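Local coordinates for glucosamine 6-phosphate N-acetyltransferase (Arabidopsis thaliana, PDB 3T90), which catalyses the transfer of an acetyl group from acetyl-CoA to D-glucosamine 6-phosphate, a step in UDP-N-acetylglucosamine biosynthesis, at residues G18-E21 / L22-Q25. Sequence-based numbering, arbitrary orientation.
Sequences GFIE and LLGQ
L22 N donates to G18 O (2.9 Å) and L23 N to F19 O (3.0 Å), i to i+4 bonds of the short helix 19-23. G18 occupies the N-cap position with a positive phi of 76°, a backbone shape that glycine adopts easily. G24 N gives the third bond of the series, to I20 O at 3.0 Å, and a weak one to E21 O. Q25 N bonds to L22 O (2.9 Å). E21 O takes in addition a weak bond from a water, which in turn accepts from Q25 NE2 at 2.8 Å; the extended glutamine thus links back to the turn. A glutamine suits this place because its one amide fills both roles: OE1 accepts from S93 N, while NE2 gives to D92 OD1 as well as to the water. F19 and L23, both buried, suit the apolar side of the helix. With F19 CG anti to the backbone N (chi1 178°), the ring presents a face to L23 CG, while L23 CD1 lies 3.7 Å from F19 CE2 and as near to CZ. The side chain of L23 also comes within about 4 Å of that of D88, so the helix borders the probable glucosamine 6-phosphate site. L22, buried and apolar, packs on I64 and T67 of strand 63-74 and V90 of strand 82-91, laying the helix against the GNAT sheet. F76 of the second subunit meets F19 edge-to-face and also packs on I20 and L23.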
ATOM      1  N   GLY A  18      -2.615  24.155   8.476  1.00 10.60           N
ATOM      2  CA  GLY A  18      -2.688  23.144   9.531  1.00 10.56           C
ATOM      3  C   GLY A  18      -2.767  21.699   9.068  1.00 10.32           C
ATOM      4  O   GLY A  18      -3.202  20.828   9.877  1.00 10.47           O
ATOM      5  N   PHE A  19      -2.326  21.473   7.836  1.00 10.42           N
ATOM      6  CA  PHE A  19      -2.246  20.053   7.314  1.00  8.27           C
ATOM      7  C   PHE A  19      -1.316  19.149   8.131  1.00  8.48           C
ATOM      8  O   PHE A  19      -1.743  18.070   8.572  1.00  7.31           O
ATOM      9  CB  PHE A  19      -1.903  20.096   5.838  1.00 10.35           C
ATOM     10  CG  PHE A  19      -1.760  18.729   5.236  1.00  8.98           C
ATOM     11  CD1 PHE A  19      -2.866  17.885   5.058  1.00  9.10           C
ATOM     12  CD2 PHE A  19      -0.522  18.293   4.867  1.00  9.23           C
ATOM     13  CE1 PHE A  19      -2.686  16.642   4.462  1.00 10.56           C
ATOM     14  CE2 PHE A  19      -0.341  17.036   4.283  1.00  8.93           C
ATOM     15  CZ  PHE A  19      -1.446  16.227   4.101  1.00  9.88           C
ATOM     16  N   ILE A  20      -0.073  19.543   8.344  1.00  8.21           N
ATOM     17  CA  ILE A  20       0.850  18.706   9.072  1.00  8.68           C
ATOM     18  C   ILE A  20       0.389  18.597  10.543  1.00  9.41           C
ATOM     19  O   ILE A  20       0.370  17.484  11.112  1.00  9.88           O
ATOM     20  CB  ILE A  20       2.277  19.295   8.986  1.00  9.85           C
ATOM     21  CG1 ILE A  20       2.704  19.364   7.492  1.00  9.04           C
ATOM     22  CG2 ILE A  20       3.305  18.479   9.877  1.00 13.36           C
ATOM     23  CD1 ILE A  20       2.820  17.917   6.877  1.00 10.52           C
ATOM     24  N   GLU A  21      -0.106  19.700  11.102  1.00 11.16           N
ATOM     25  CA  GLU A  21      -0.672  19.651  12.471  1.00 10.51           C
ATOM     26  C   GLU A  21      -1.791  18.612  12.589  1.00  9.54           C
ATOM     27  O   GLU A  21      -1.821  17.876  13.598  1.00 11.58           O
ATOM     28  CB  GLU A  21      -1.130  21.029  12.894  1.00 12.19           C
ATOM     29  CG  GLU A  21       0.062  22.033  12.986  1.00 16.58           C
ATOM     30  CD  GLU A  21       0.131  22.881  11.728  1.00 21.10           C
ATOM     31  OE1 GLU A  21       0.190  22.363  10.561  1.00 15.88           O
ATOM     32  OE2 GLU A  21       0.095  24.155  11.882  1.00 32.52           O
ATOM     33  N   LEU A  22      -2.672  18.507  11.594  1.00  8.84           N
ATOM     34  CA  LEU A  22      -3.763  17.542  11.652  1.00  7.85           C
ATOM     35  C   LEU A  22      -3.191  16.130  11.551  1.00  7.52           C
ATOM     36  O   LEU A  22      -3.661  15.226  12.298  1.00  8.78           O
ATOM     37  CB  LEU A  22      -4.703  17.832  10.491  1.00  9.64           C
ATOM     38  CG  LEU A  22      -5.725  16.737  10.256  1.00  9.36           C
ATOM     39  CD1 LEU A  22      -6.642  16.529  11.517  1.00 13.32           C
ATOM     40  CD2 LEU A  22      -6.561  17.023   8.975  1.00 12.96           C
ATOM     41  N   LEU A  23      -2.205  15.918  10.645  1.00  8.41           N
ATOM     42  CA  LEU A  23      -1.580  14.575  10.594  1.00  8.67           C
ATOM     43  C   LEU A  23      -1.029  14.138  11.962  1.00  8.31           C
ATOM     44  O   LEU A  23      -1.001  12.947  12.238  1.00  9.83           O
ATOM     45  CB  LEU A  23      -0.488  14.462   9.526  1.00  7.71           C
ATOM     46  CG  LEU A  23      -1.005  14.529   8.086  1.00  9.98           C
ATOM     47  CD1 LEU A  23       0.145  14.649   7.062  1.00 11.60           C
ATOM     48  CD2 LEU A  23      -1.941  13.308   7.745  1.00 11.70           C
ATOM     49  N   GLY A  24      -0.573  15.099  12.758  1.00  8.19           N
ATOM     50  CA  GLY A  24      -0.030  14.823  14.084  1.00  8.14           C
ATOM     51  C   GLY A  24      -1.085  14.226  15.035  1.00 11.92           C
ATOM     52  O   GLY A  24      -0.696  13.645  16.037  1.00 11.87           O
ATOM     53  N   GLN A  25      -2.359  14.322  14.725  1.00  9.70           N
ATOM     54  CA  GLN A  25      -3.427  13.640  15.501  1.00 10.05           C
ATOM     55  C   GLN A  25      -3.525  12.149  15.159  1.00 11.89           C
ATOM     56  O   GLN A  25      -4.163  11.384  15.909  1.00 13.54           O
ATOM     57  CB  GLN A  25      -4.796  14.301  15.267  1.00  9.06           C
ATOM     58  CG  GLN A  25      -4.731  15.772  15.753  1.00 12.08           C
ATOM     59  CD  GLN A  25      -6.154  16.359  15.841  1.00 12.10           C
ATOM     60  OE1 GLN A  25      -7.144  15.662  16.063  1.00 15.26           O
ATOM     61  NE2 GLN A  25      -6.251  17.657  15.619  1.00 18.45           N
TER
HETATM   62  O   HOH W   1      -4.034  19.308  15.015  1.00 29.02           O